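Local atomic coordinates of glycosyltransferase Gtf1 (Streptococcus pneumoniae, PDB entry 4PQG), a protein that is a glycosyltransferase of the GT-B type, with two Rossmann-like domains and an added extended beta-sheet domain, and holds uridine-5'-diphosphate in the model. Residues D317-S322 and Q487-F492; Y405-T410 and Y435-F440; E420-G423 and P427-G430. One frame throughout, in Å; residues are numbered along the deposited sequence.

Contact 1. Residues D317-S322 and Q487-F492; sequences DSLTDS and QIAEGF
Leu319 reaches from the loop 317-322 onto Ala489 and Glu490. This small, wholly apolar touch buries 119 Å² over both sides, and no hydrogen bond spans the two segments. Following 487-492 from its start, Gln487 lies on the helix that began at residue 478. Its CB is directed away from the loop, but its carbonyl O takes the amide N of Glu490 at 3.3 Å. Ile488 does not reach the loop; it packs on Ile422 of helix 416-423, which Ala489 touches as well. Ala489 comes next and is the nearest backbone neighbour of the loop, its CA 7.4 Å from that of Leu319. Its CB points at the loop and meets Leu319 CD2 at 3.6 Å. With chi1 of -52°, the leucine CG stands opposite its own carbonyl carbon, and the forked end is carried out toward the helix: CD2 lands on the alanine methyl while CD1 is left for the next residue. In GT-B enzymes the linker between the two Rossmann-like domains and the C-terminal helical region run close together; here 317-322 belongs to the connection from strand 308-310 of one parallel sheet to strand 330-334 of the other. Glu490 offers aliphatic carbon, not its acid: CG lies 4.2 Å from Leu319 CD1, and the exposed carboxylate leads on from there, away from the leucine. At Gly491 the amide N bonds to Ile488 O at 2.9 Å, and the amide N of Phe492 bonds to Ala489 O at 2.7 Å; each runs from residue i+3 back to residue i, as does Glu490 N to Gln487 O. Phe492 then leaves the leucine behind. Its backbone pairs with Ile316, just ahead of the loop, and Asp317 OD1 bonds to Thr494 OG1, two residues further on.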
ATOM      1  N   ASP A 317       3.638  12.055 -14.579  1.00 30.35           N
ATOM      2  CA  ASP A 317       4.614  12.013 -15.677  1.00 32.77           C
ATOM      3  C   ASP A 317       4.239  13.056 -16.729  1.00 33.96           C
ATOM      4  O   ASP A 317       5.040  13.922 -17.062  1.00 35.06           O
ATOM      5  CB  ASP A 317       4.719  10.615 -16.288  1.00 33.69           C
ATOM      6  CG  ASP A 317       5.492   9.645 -15.398  1.00 35.48           C
ATOM      7  OD1 ASP A 317       5.990  10.048 -14.319  1.00 35.10           O
ATOM      8  OD2 ASP A 317       5.594   8.466 -15.778  1.00 39.13           O
ATOM      9  N   SER A 318       3.007  12.973 -17.216  1.00 33.72           N
ATOM     10  CA  SER A 318       2.432  14.007 -18.049  1.00 34.26           C
ATOM     11  C   SER A 318       0.947  14.089 -17.752  1.00 35.07           C
ATOM     12  O   SER A 318       0.364  13.148 -17.202  1.00 33.68           O
ATOM     13  CB  SER A 318       2.646  13.695 -19.536  1.00 34.89           C
ATOM     14  OG  SER A 318       2.090  12.437 -19.872  1.00 35.15           O
ATOM     15  N   LEU A 319       0.333  15.210 -18.126  1.00 34.37           N
ATOM     16  CA  LEU A 319      -1.117  15.338 -18.075  1.00 32.98           C
ATOM     17  C   LEU A 319      -1.714  14.341 -19.040  1.00 33.02           C
ATOM     18  O   LEU A 319      -1.119  14.046 -20.077  1.00 33.40           O
ATOM     19  CB  LEU A 319      -1.549  16.758 -18.443  1.00 32.86           C
ATOM     20  CG  LEU A 319      -0.889  17.916 -17.696  1.00 31.92           C
ATOM     21  CD1 LEU A 319      -1.563  19.220 -18.099  1.00 33.60           C
ATOM     22  CD2 LEU A 319      -0.953  17.728 -16.190  1.00 32.22           C
ATOM     23  N   THR A 320      -2.876  13.807 -18.691  1.00 30.21           N
ATOM     24  CA  THR A 320      -3.551  12.845 -19.534  1.00 30.03           C
ATOM     25  C   THR A 320      -4.841  13.469 -20.044  1.00 30.39           C
ATOM     26  O   THR A 320      -5.657  13.941 -19.254  1.00 28.11           O
ATOM     27  CB  THR A 320      -3.875  11.565 -18.743  1.00 29.17           C
ATOM     28  OG1 THR A 320      -2.674  11.048 -18.161  1.00 28.63           O
ATOM     29  CG2 THR A 320      -4.530  10.504 -19.634  1.00 28.92           C
ATOM     30  N   ASP A 321      -5.014  13.472 -21.364  1.00 31.46           N
ATOM     31  CA  ASP A 321      -6.258  13.946 -21.979  1.00 34.19           C
ATOM     32  C   ASP A 321      -7.202  12.785 -22.129  1.00 32.86           C
ATOM     33  O   ASP A 321      -6.767  11.633 -22.207  1.00 34.23           O
ATOM     34  CB  ASP A 321      -6.002  14.552 -23.367  1.00 36.47           C
ATOM     35  CG  ASP A 321      -4.946  15.644 -23.344  1.00 37.95           C
ATOM     36  OD1 ASP A 321      -5.039  16.574 -22.515  1.00 39.39           O
ATOM     37  OD2 ASP A 321      -4.015  15.561 -24.156  1.00 40.08           O
ATOM     38  N   SER A 322      -8.499  13.078 -22.166  1.00 30.98           N
ATOM     39  CA  SER A 322      -9.477  12.045 -22.418  1.00 31.30           C
ATOM     40  C   SER A 322      -9.192  11.489 -23.795  1.00 34.08           C
ATOM     41  O   SER A 322      -8.945  12.257 -24.730  1.00 31.97           O
ATOM     42  CB  SER A 322     -10.879  12.614 -22.388  1.00 31.15           C
ATOM     43  OG  SER A 322     -11.805  11.555 -22.350  1.00 30.19           O
ATOM     44  N   GLN A 487      -4.069  22.949 -14.902  1.00 27.56           N
ATOM     45  CA  GLN A 487      -3.166  24.019 -14.506  1.00 28.07           C
ATOM     46  C   GLN A 487      -2.498  23.736 -13.149  1.00 26.97           C
ATOM     47  O   GLN A 487      -1.267  23.840 -13.022  1.00 24.04           O
ATOM     48  CB  GLN A 487      -3.891  25.372 -14.498  1.00 30.86           C
ATOM     49  CG  GLN A 487      -2.991  26.576 -14.259  1.00 34.77           C
ATOM     50  CD  GLN A 487      -3.793  27.857 -14.111  1.00 37.52           C
ATOM     51  OE1 GLN A 487      -4.579  28.210 -14.993  1.00 38.69           O
ATOM     52  NE2 GLN A 487      -3.621  28.544 -12.980  1.00 37.66           N
ATOM     53  N   ILE A 488      -3.298  23.373 -12.141  1.00 25.44           N
ATOM     54  CA  ILE A 488      -2.718  22.999 -10.849  1.00 25.99           C
ATOM     55  C   ILE A 488      -1.746  21.822 -11.016  1.00 25.36           C
ATOM     56  O   ILE A 488      -0.651  21.825 -10.451  1.00 26.09           O
ATOM     57  CB  ILE A 488      -3.797  22.656  -9.786  1.00 25.91           C
ATOM     58  CG1 ILE A 488      -4.556  23.933  -9.367  1.00 26.00           C
ATOM     59  CG2 ILE A 488      -3.159  21.943  -8.591  1.00 23.36           C
ATOM     60  CD1 ILE A 488      -5.879  23.676  -8.671  1.00 27.16           C
ATOM     61  N   ALA A 489      -2.152  20.846 -11.822  1.00 25.52           N
ATOM     62  CA  ALA A 489      -1.399  19.611 -12.016  1.00 26.38           C
ATOM     63  C   ALA A 489       0.010  19.847 -12.545  1.00 27.89           C
ATOM     64  O   ALA A 489       0.928  19.085 -12.232  1.00 26.83           O
ATOM     65  CB  ALA A 489      -2.160  18.676 -12.943  1.00 25.49           C
ATOM     66  N   GLU A 490       0.191  20.907 -13.335  1.00 28.55           N
ATOM     67  CA  GLU A 490       1.512  21.226 -13.890  1.00 29.74           C
ATOM     68  C   GLU A 490       2.505  21.503 -12.774  1.00 28.49           C
ATOM     69  O   GLU A 490       3.713  21.401 -12.971  1.00 29.27           O
ATOM     70  CB  GLU A 490       1.434  22.443 -14.818  1.00 33.33           C
ATOM     71  CG  GLU A 490       0.763  22.193 -16.153  1.00 36.40           C
ATOM     72  CD  GLU A 490       0.399  23.503 -16.842  1.00 41.41           C
ATOM     73  OE1 GLU A 490       1.260  24.406 -16.896  1.00 44.39           O
ATOM     74  OE2 GLU A 490      -0.752  23.646 -17.309  1.00 42.92           O
ATOM     75  N   GLY A 491       1.990  21.849 -11.597  1.00 26.66           N
ATOM     76  CA  GLY A 491       2.828  22.032 -10.425  1.00 26.59           C
ATOM     77  C   GLY A 491       3.266  20.720  -9.779  1.00 27.39           C
ATOM     78  O   GLY A 491       4.025  20.740  -8.816  1.00 28.05           O
ATOM     79  N   PHE A 492       2.797  19.587 -10.295  1.00 26.13           N
ATOM     80  CA  PHE A 492       3.088  18.279  -9.672  1.00 27.40           C
ATOM     81  C   PHE A 492       3.687  17.294 -10.670  1.00 28.61           C
ATOM     82  O   PHE A 492       3.530  16.073 -10.536  1.00 27.01           O
ATOM     83  CB  PHE A 492       1.822  17.701  -8.984  1.00 26.48           C
ATOM     84  CG  PHE A 492       1.365  18.524  -7.816  1.00 26.65           C
ATOM     85  CD1 PHE A 492       1.831  18.251  -6.535  1.00 26.59           C
ATOM     86  CD2 PHE A 492       0.524  19.624  -8.010  1.00 26.47           C
ATOM     87  CE1 PHE A 492       1.446  19.031  -5.461  1.00 26.72           C
ATOM     88  CE2 PHE A 492       0.131  20.410  -6.944  1.00 27.43           C
ATOM     89  CZ  PHE A 492       0.590  20.115  -5.665  1.00 28.21           C
TER

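Contact 2. Residues Y405-T410 and Y435-F440; sequences YLTAST and YGNQTF
Thr407 and Asn437 face each other across a gap, their CA atoms 8.9 Å apart, which is too wide for backbone pairing. On one side the chain leaves strand 404-406 and stays extended at Thr407, then changes course at Ala408 (psi 16°). On the other, a cis peptide bond leads into Tyr435 and helix 436-440 follows. Tyr435 O accepts the amide N of Thr439 at 3.1 Å and also the OG1 of Thr439, the hydroxyl lying well above the carbonyl plane. The side chains of Thr407 and Asn437 approach from opposite directions, yet their direct touch is slight: Thr407 CG2 stands 4.0 Å from Asn437 OD1. Two waters fill the polar link. The threonine OG1 lies opposite the backbone N (chi1 162°), which presents it to both of them. Water 1 lies 2.5 Å from Thr407 OG1 and donates to Asn437 OD1 at 2.7 Å. Water 2 accepts from Asn437 ND2 at 2.9 Å and donates to Ser409 O at 2.7 Å, with a further weak bond to Thr407 O. Asn437 ND2 has a second partner in Phe431 O, and Ser409 OG is held by Glu412, near the bound NAG. Thus the loop leaving one strand of the C-terminal GT-B sheet is joined to the helix after the neighbouring strand 428-431 mainly through solvent. Because OD1 receives a water proton while ND2 donates to a water and a carbonyl, the amide's rotation is fixed, and its buried polar atoms are satisfied by the two waters and Phe431 O, with no direct hydrogen bond to 405-410.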
ATOM      1  N   TYR A 405     -14.381  14.301  -9.903  1.00 21.19           N
ATOM      2  CA  TYR A 405     -13.943  13.423  -8.819  1.00 21.12           C
ATOM      3  C   TYR A 405     -14.532  13.917  -7.497  1.00 20.58           C
ATOM      4  O   TYR A 405     -14.488  15.113  -7.219  1.00 20.82           O
ATOM      5  CB  TYR A 405     -12.403  13.406  -8.723  1.00 21.21           C
ATOM      6  CG  TYR A 405     -11.877  12.407  -7.704  1.00 22.34           C
ATOM      7  CD1 TYR A 405     -11.450  11.139  -8.098  1.00 22.22           C
ATOM      8  CD2 TYR A 405     -11.812  12.732  -6.342  1.00 22.34           C
ATOM      9  CE1 TYR A 405     -10.986  10.215  -7.162  1.00 22.19           C
ATOM     10  CE2 TYR A 405     -11.360  11.812  -5.400  1.00 21.82           C
ATOM     11  CZ  TYR A 405     -10.950  10.560  -5.816  1.00 21.82           C
ATOM     12  OH  TYR A 405     -10.501   9.647  -4.882  1.00 22.45           O
ATOM     13  N   LEU A 406     -15.039  12.979  -6.690  1.00 20.38           N
ATOM     14  CA  LEU A 406     -15.568  13.240  -5.335  1.00 20.31           C
ATOM     15  C   LEU A 406     -14.764  12.570  -4.197  1.00 20.14           C
ATOM     16  O   LEU A 406     -14.373  11.427  -4.301  1.00 19.39           O
ATOM     17  CB  LEU A 406     -17.006  12.721  -5.237  1.00 20.50           C
ATOM     18  CG  LEU A 406     -18.059  13.172  -6.249  1.00 20.30           C
ATOM     19  CD1 LEU A 406     -19.393  12.527  -5.896  1.00 20.66           C
ATOM     20  CD2 LEU A 406     -18.166  14.691  -6.248  1.00 20.04           C
ATOM     21  N   THR A 407     -14.592  13.287  -3.089  1.00 20.19           N
ATOM     22  CA  THR A 407     -13.934  12.770  -1.889  1.00 20.76           C
ATOM     23  C   THR A 407     -14.677  13.358  -0.707  1.00 20.09           C
ATOM     24  O   THR A 407     -15.022  14.549  -0.705  1.00 21.10           O
ATOM     25  CB  THR A 407     -12.426  13.163  -1.814  1.00 20.83           C
ATOM     26  OG1 THR A 407     -11.954  13.005  -0.464  1.00 20.88           O
ATOM     27  CG2 THR A 407     -12.208  14.631  -2.234  1.00 20.26           C
ATOM     28  N   ALA A 408     -14.939  12.486   0.262  1.00 20.61           N
ATOM     29  CA  ALA A 408     -15.477  12.836   1.568  1.00 19.67           C
ATOM     30  C   ALA A 408     -14.490  12.439   2.666  1.00 19.26           C
ATOM     31  O   ALA A 408     -14.848  12.340   3.837  1.00 18.77           O
ATOM     32  CB  ALA A 408     -16.805  12.135   1.760  1.00 20.03           C
ATOM     33  N   SER A 409     -13.243  12.175   2.277  1.00 18.61           N
ATOM     34  CA  SER A 409     -12.202  11.911   3.250  1.00 19.09           C
ATOM     35  C   SER A 409     -12.027  13.120   4.158  1.00 19.44           C
ATOM     36  O   SER A 409     -11.965  14.273   3.690  1.00 18.09           O
ATOM     37  CB  SER A 409     -10.875  11.565   2.555  1.00 19.70           C
ATOM     38  OG  SER A 409      -9.841  11.407   3.508  1.00 19.37           O
ATOM     39  N   THR A 410     -11.947  12.851   5.455  1.00 18.75           N
ATOM     40  CA  THR A 410     -11.799  13.902   6.435  1.00 19.44           C
ATOM     41  C   THR A 410     -10.337  14.297   6.698  1.00 19.78           C
ATOM     42  O   THR A 410     -10.075  15.206   7.494  1.00 19.83           O
ATOM     43  CB  THR A 410     -12.539  13.539   7.747  1.00 20.58           C
ATOM     44  OG1 THR A 410     -12.377  12.134   8.010  1.00 20.95           O
ATOM     45  CG2 THR A 410     -14.041  13.817   7.578  1.00 19.99           C
ATOM     46  N   TYR A 435      -4.328  17.658   4.642  1.00 22.19           N
ATOM     47  CA  TYR A 435      -3.512  18.610   3.873  1.00 20.79           C
ATOM     48  C   TYR A 435      -3.845  18.593   2.392  1.00 21.83           C
ATOM     49  O   TYR A 435      -3.816  19.637   1.723  1.00 21.96           O
ATOM     50  CB  TYR A 435      -2.032  18.299   4.089  1.00 19.79           C
ATOM     51  CG  TYR A 435      -1.684  18.339   5.546  1.00 19.19           C
ATOM     52  CD1 TYR A 435      -1.435  19.550   6.179  1.00 19.10           C
ATOM     53  CD2 TYR A 435      -1.643  17.164   6.309  1.00 19.00           C
ATOM     54  CE1 TYR A 435      -1.140  19.607   7.532  1.00 18.87           C
ATOM     55  CE2 TYR A 435      -1.326  17.201   7.655  1.00 19.51           C
ATOM     56  CZ  TYR A 435      -1.076  18.414   8.269  1.00 19.43           C
ATOM     57  OH  TYR A 435      -0.789  18.466   9.610  1.00 19.33           O
ATOM     58  N   GLY A 436      -4.169  17.407   1.873  1.00 21.82           N
ATOM     59  CA  GLY A 436      -4.298  17.198   0.428  1.00 21.53           C
ATOM     60  C   GLY A 436      -5.358  18.011  -0.292  1.00 22.70           C
ATOM     61  O   GLY A 436      -5.106  18.557  -1.373  1.00 23.74           O
ATOM     62  N   ASN A 437      -6.547  18.087   0.292  1.00 22.39           N
ATOM     63  CA  ASN A 437      -7.660  18.821  -0.312  1.00 23.63           C
ATOM     64  C   ASN A 437      -7.328  20.296  -0.462  1.00 23.36           C
ATOM     65  O   ASN A 437      -7.667  20.916  -1.459  1.00 24.18           O
ATOM     66  CB  ASN A 437      -8.935  18.663   0.525  1.00 22.65           C
ATOM     67  CG  ASN A 437      -9.657  17.358   0.252  1.00 22.40           C
ATOM     68  OD1 ASN A 437      -9.142  16.476  -0.450  1.00 22.31           O
ATOM     69  ND2 ASN A 437     -10.857  17.228   0.799  1.00 20.64           N
ATOM     70  N   GLN A 438      -6.644  20.838   0.531  1.00 24.34           N
ATOM     71  CA  GLN A 438      -6.232  22.232   0.500  1.00 25.72           C
ATOM     72  C   GLN A 438      -5.073  22.476  -0.478  1.00 26.62           C
ATOM     73  O   GLN A 438      -4.913  23.591  -0.968  1.00 26.89           O
ATOM     74  CB  GLN A 438      -5.918  22.728   1.909  1.00 25.88           C
ATOM     75  CG  GLN A 438      -7.161  22.820   2.788  1.00 25.74           C
ATOM     76  CD  GLN A 438      -6.855  22.898   4.269  1.00 26.89           C
ATOM     77  OE1 GLN A 438      -5.707  22.751   4.696  1.00 26.80           O
ATOM     78  NE2 GLN A 438      -7.898  23.116   5.074  1.00 25.85           N
ATOM     79  N   THR A 439      -4.295  21.429  -0.773  1.00 24.78           N
ATOM     80  CA  THR A 439      -3.273  21.471  -1.835  1.00 25.31           C
ATOM     81  C   THR A 439      -3.887  21.395  -3.257  1.00 25.64           C
ATOM     82  O   THR A 439      -3.485  22.137  -4.170  1.00 25.00           O
ATOM     83  CB  THR A 439      -2.213  20.339  -1.645  1.00 24.26           C
ATOM     84  OG1 THR A 439      -1.598  20.466  -0.360  1.00 21.98           O
ATOM     85  CG2 THR A 439      -1.114  20.444  -2.670  1.00 24.83           C
ATOM     86  N   PHE A 440      -4.852  20.503  -3.454  1.00 24.77           N
ATOM     87  CA  PHE A 440      -5.322  20.206  -4.812  1.00 25.41           C
ATOM     88  C   PHE A 440      -6.612  20.893  -5.275  1.00 26.06           C
ATOM     89  O   PHE A 440      -6.920  20.855  -6.464  1.00 25.39           O
ATOM     90  CB  PHE A 440      -5.437  18.693  -5.025  1.00 25.36           C
ATOM     91  CG  PHE A 440      -4.126  17.974  -4.927  1.00 24.69           C
ATOM     92  CD1 PHE A 440      -3.115  18.214  -5.856  1.00 24.51           C
ATOM     93  CD2 PHE A 440      -3.887  17.076  -3.891  1.00 24.66           C
ATOM     94  CE1 PHE A 440      -1.893  17.563  -5.766  1.00 25.39           C
ATOM     95  CE2 PHE A 440      -2.665  16.417  -3.796  1.00 25.65           C
ATOM     96  CZ  PHE A 440      -1.668  16.660  -4.737  1.00 24.86           C
TER
HETATM   97  O   HOH W   1      -9.621  13.856   0.105  1.00 17.34           O
HETATM   98  O   HOH W   2     -12.888  15.292   1.362  1.00 19.12           O

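Contact 3. Residues E420-G423 and P427-G430; sequences EAIG and PLIG. With UDP (uridine-5'-diphosphate), chain C.
Leu428 and Ile422 cross at about a right angle, so the fork of the leucine lies across the isoleucine branch and not alongside it. Ile422 CG2 does the touching, 3.7 Å from Leu428 CD1 and equally near its CG. This methyl faces the strand because chi1 of 64° places the longer CG1 arm between backbone N and carbonyl carbon, sending its end away, toward Ile488 and Ala489 of helix 478-489. The second leucine methyl, CD2, meets Ala421 CB at 3.7 Å; both residues point toward the opposite segment. One leucine therefore fills the angle between two successive helix residues, with Tyr405 and Phe440 also packing on it. Helix 416-423 here covers the sheet within the beta-alpha-beta unit made by strands 404-406 and 428-431, part of the Rossmann-like C-terminal domain of a GT-B fold. Glu420, one residue earlier, leaves the helix in another direction, to the ligand. Its extended chain lays the carboxylate across both ribose hydroxyls: UDP O2' donates to Glu420 OE1 at 2.6 Å, and UDP O3' to Glu420 OE2 at 3.1 Å. Its spacing from Glu412 fits the E-X7-E motif of related glycosyltransferases, in which the second glutamate holds the ribose. Tyr399 OH also bonds to OE1 and Tyr31 OH to OE2, restricting the rotation of the carboxylate.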
ATOM      1  N   GLU A 420      -3.678  12.271  -9.063  1.00 20.40           N
ATOM      2  CA  GLU A 420      -3.993  11.506 -10.250  1.00 20.54           C
ATOM      3  C   GLU A 420      -5.230  12.074 -10.935  1.00 21.06           C
ATOM      4  O   GLU A 420      -5.219  12.299 -12.153  1.00 21.80           O
ATOM      5  CB  GLU A 420      -4.151  10.019  -9.903  1.00 20.54           C
ATOM      6  CG  GLU A 420      -2.817   9.342  -9.551  1.00 20.61           C
ATOM      7  CD  GLU A 420      -2.953   8.021  -8.772  1.00 21.26           C
ATOM      8  OE1 GLU A 420      -4.059   7.428  -8.768  1.00 20.22           O
ATOM      9  OE2 GLU A 420      -1.939   7.596  -8.153  1.00 19.13           O
ATOM     10  N   ALA A 421      -6.279  12.338 -10.156  1.00 20.06           N
ATOM     11  CA  ALA A 421      -7.505  12.942 -10.694  1.00 20.95           C
ATOM     12  C   ALA A 421      -7.265  14.286 -11.422  1.00 20.74           C
ATOM     13  O   ALA A 421      -7.723  14.459 -12.541  1.00 21.89           O
ATOM     14  CB  ALA A 421      -8.565  13.071  -9.599  1.00 20.13           C
ATOM     15  N   ILE A 422      -6.550  15.223 -10.812  1.00 21.72           N
ATOM     16  CA  ILE A 422      -6.331  16.526 -11.477  1.00 23.52           C
ATOM     17  C   ILE A 422      -5.387  16.424 -12.691  1.00 24.05           C
ATOM     18  O   ILE A 422      -5.509  17.201 -13.648  1.00 23.89           O
ATOM     19  CB  ILE A 422      -5.845  17.659 -10.524  1.00 24.45           C
ATOM     20  CG1 ILE A 422      -4.464  17.354  -9.938  1.00 24.29           C
ATOM     21  CG2 ILE A 422      -6.875  17.940  -9.426  1.00 23.66           C
ATOM     22  CD1 ILE A 422      -3.706  18.585  -9.488  1.00 24.95           C
ATOM     23  N   GLY A 423      -4.444  15.480 -12.631  1.00 23.14           N
ATOM     24  CA  GLY A 423      -3.564  15.175 -13.763  1.00 24.17           C
ATOM     25  C   GLY A 423      -4.314  14.652 -14.974  1.00 24.42           C
ATOM     26  O   GLY A 423      -3.816  14.736 -16.094  1.00 26.46           O
ATOM     27  N   PRO A 427     -12.146  18.007 -12.099  1.00 24.12           N
ATOM     28  CA  PRO A 427     -12.446  18.882 -10.974  1.00 24.04           C
ATOM     29  C   PRO A 427     -12.632  18.021  -9.732  1.00 23.56           C
ATOM     30  O   PRO A 427     -13.023  16.857  -9.853  1.00 22.76           O
ATOM     31  CB  PRO A 427     -13.788  19.519 -11.369  1.00 24.34           C
ATOM     32  CG  PRO A 427     -13.815  19.415 -12.860  1.00 25.59           C
ATOM     33  CD  PRO A 427     -13.199  18.072 -13.132  1.00 23.77           C
ATOM     34  N   LEU A 428     -12.345  18.589  -8.564  1.00 22.34           N
ATOM     35  CA  LEU A 428     -12.498  17.872  -7.294  1.00 22.28           C
ATOM     36  C   LEU A 428     -13.544  18.545  -6.410  1.00 21.38           C
ATOM     37  O   LEU A 428     -13.563  19.764  -6.292  1.00 23.26           O
ATOM     38  CB  LEU A 428     -11.162  17.807  -6.541  1.00 21.27           C
ATOM     39  CG  LEU A 428      -9.880  17.409  -7.278  1.00 21.87           C
ATOM     40  CD1 LEU A 428      -8.710  17.393  -6.309  1.00 21.08           C
ATOM     41  CD2 LEU A 428     -10.023  16.053  -7.936  1.00 21.18           C
ATOM     42  N   ILE A 429     -14.406  17.755  -5.778  1.00 21.45           N
ATOM     43  CA  ILE A 429     -15.261  18.277  -4.693  1.00 20.92           C
ATOM     44  C   ILE A 429     -14.926  17.545  -3.393  1.00 20.23           C
ATOM     45  O   ILE A 429     -15.087  16.333  -3.320  1.00 19.94           O
ATOM     46  CB  ILE A 429     -16.770  18.122  -5.017  1.00 21.28           C
ATOM     47  CG1 ILE A 429     -17.128  18.841  -6.331  1.00 22.14           C
ATOM     48  CG2 ILE A 429     -17.611  18.630  -3.854  1.00 22.72           C
ATOM     49  CD1 ILE A 429     -18.529  18.531  -6.851  1.00 21.37           C
ATOM     50  N   GLY A 430     -14.456  18.275  -2.383  1.00 21.54           N
ATOM     51  CA  GLY A 430     -14.081  17.662  -1.113  1.00 21.19           C
ATOM     52  C   GLY A 430     -14.176  18.575   0.088  1.00 21.88           C
ATOM     53  O   GLY A 430     -14.470  19.770  -0.039  1.00 21.68           O
TER
HETATM   54  N1  UDP C 601      -5.653   2.810  -6.130  1.00 17.74           N
HETATM   55  C2  UDP C 601      -5.653   1.909  -7.217  1.00 17.57           C
HETATM   56  N3  UDP C 601      -6.796   1.357  -7.597  1.00 18.40           N
HETATM   57  C4  UDP C 601      -7.962   1.612  -6.986  1.00 18.43           C
HETATM   58  C5  UDP C 601      -8.005   2.492  -5.901  1.00 17.87           C
HETATM   59  C6  UDP C 601      -6.808   3.092  -5.491  1.00 17.48           C
HETATM   60  O2  UDP C 601      -4.594   1.634  -7.835  1.00 16.97           O
HETATM   61  O4  UDP C 601      -8.996   1.049  -7.411  1.00 18.20           O
HETATM   62  C1' UDP C 601      -4.377   3.439  -5.757  1.00 18.24           C
HETATM   63  C2' UDP C 601      -4.393   4.892  -6.225  1.00 18.78           C
HETATM   64  O2' UDP C 601      -3.978   5.069  -7.594  1.00 19.01           O
HETATM   65  C3' UDP C 601      -3.464   5.612  -5.262  1.00 19.22           C
HETATM   66  C4' UDP C 601      -3.500   4.747  -4.005  1.00 19.34           C
HETATM   67  O4' UDP C 601      -4.196   3.537  -4.344  1.00 18.83           O
HETATM   68  O3' UDP C 601      -2.127   5.643  -5.776  1.00 19.93           O
HETATM   69  C5' UDP C 601      -4.248   5.413  -2.851  1.00 18.70           C
HETATM   70  O5' UDP C 601      -3.449   6.472  -2.351  1.00 18.89           O
HETATM   71  PA  UDP C 601      -4.098   7.714  -1.570  1.00 18.46           P
HETATM   72  O1A UDP C 601      -2.994   8.648  -1.152  1.00 17.49           O
HETATM   73  O2A UDP C 601      -5.203   8.249  -2.449  1.00 18.26           O
HETATM   74  O3A UDP C 601      -4.947   7.109  -0.338  1.00 17.31           O
HETATM   75  PB  UDP C 601      -4.489   6.255   0.947  1.00 17.10           P
HETATM   76  O1B UDP C 601      -5.285   6.859   2.082  1.00 16.37           O
HETATM   77  O2B UDP C 601      -4.855   4.819   0.608  1.00 16.25           O
HETATM   78  O3B UDP C 601      -3.004   6.511   1.122  1.00 16.83           O

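How the contacts relate
From the N terminus, residues 317-322 come first and wait for their partner 487-492 near the end of the chain, so contact 1 closes the longest loop, around most of the C-terminal domain. Within it, contact 2 joins 405-410 to 435-440, and within that, contact 3 joins 420-423 to 427-430 over a three-residue turn. The three loops nest without crossing. Strands 404-406 and 428-431 are neighbours in one parallel sheet, where Tyr405 N lies 2.9 Å from Pro427 O. Contact 1 meets contact 3 where Thr320 N lies 2.9 Å from Gly423 O, and contact 2 where Phe492 packs on Phe440. Domain linker, sheet and C-terminal helices are thereby tied together.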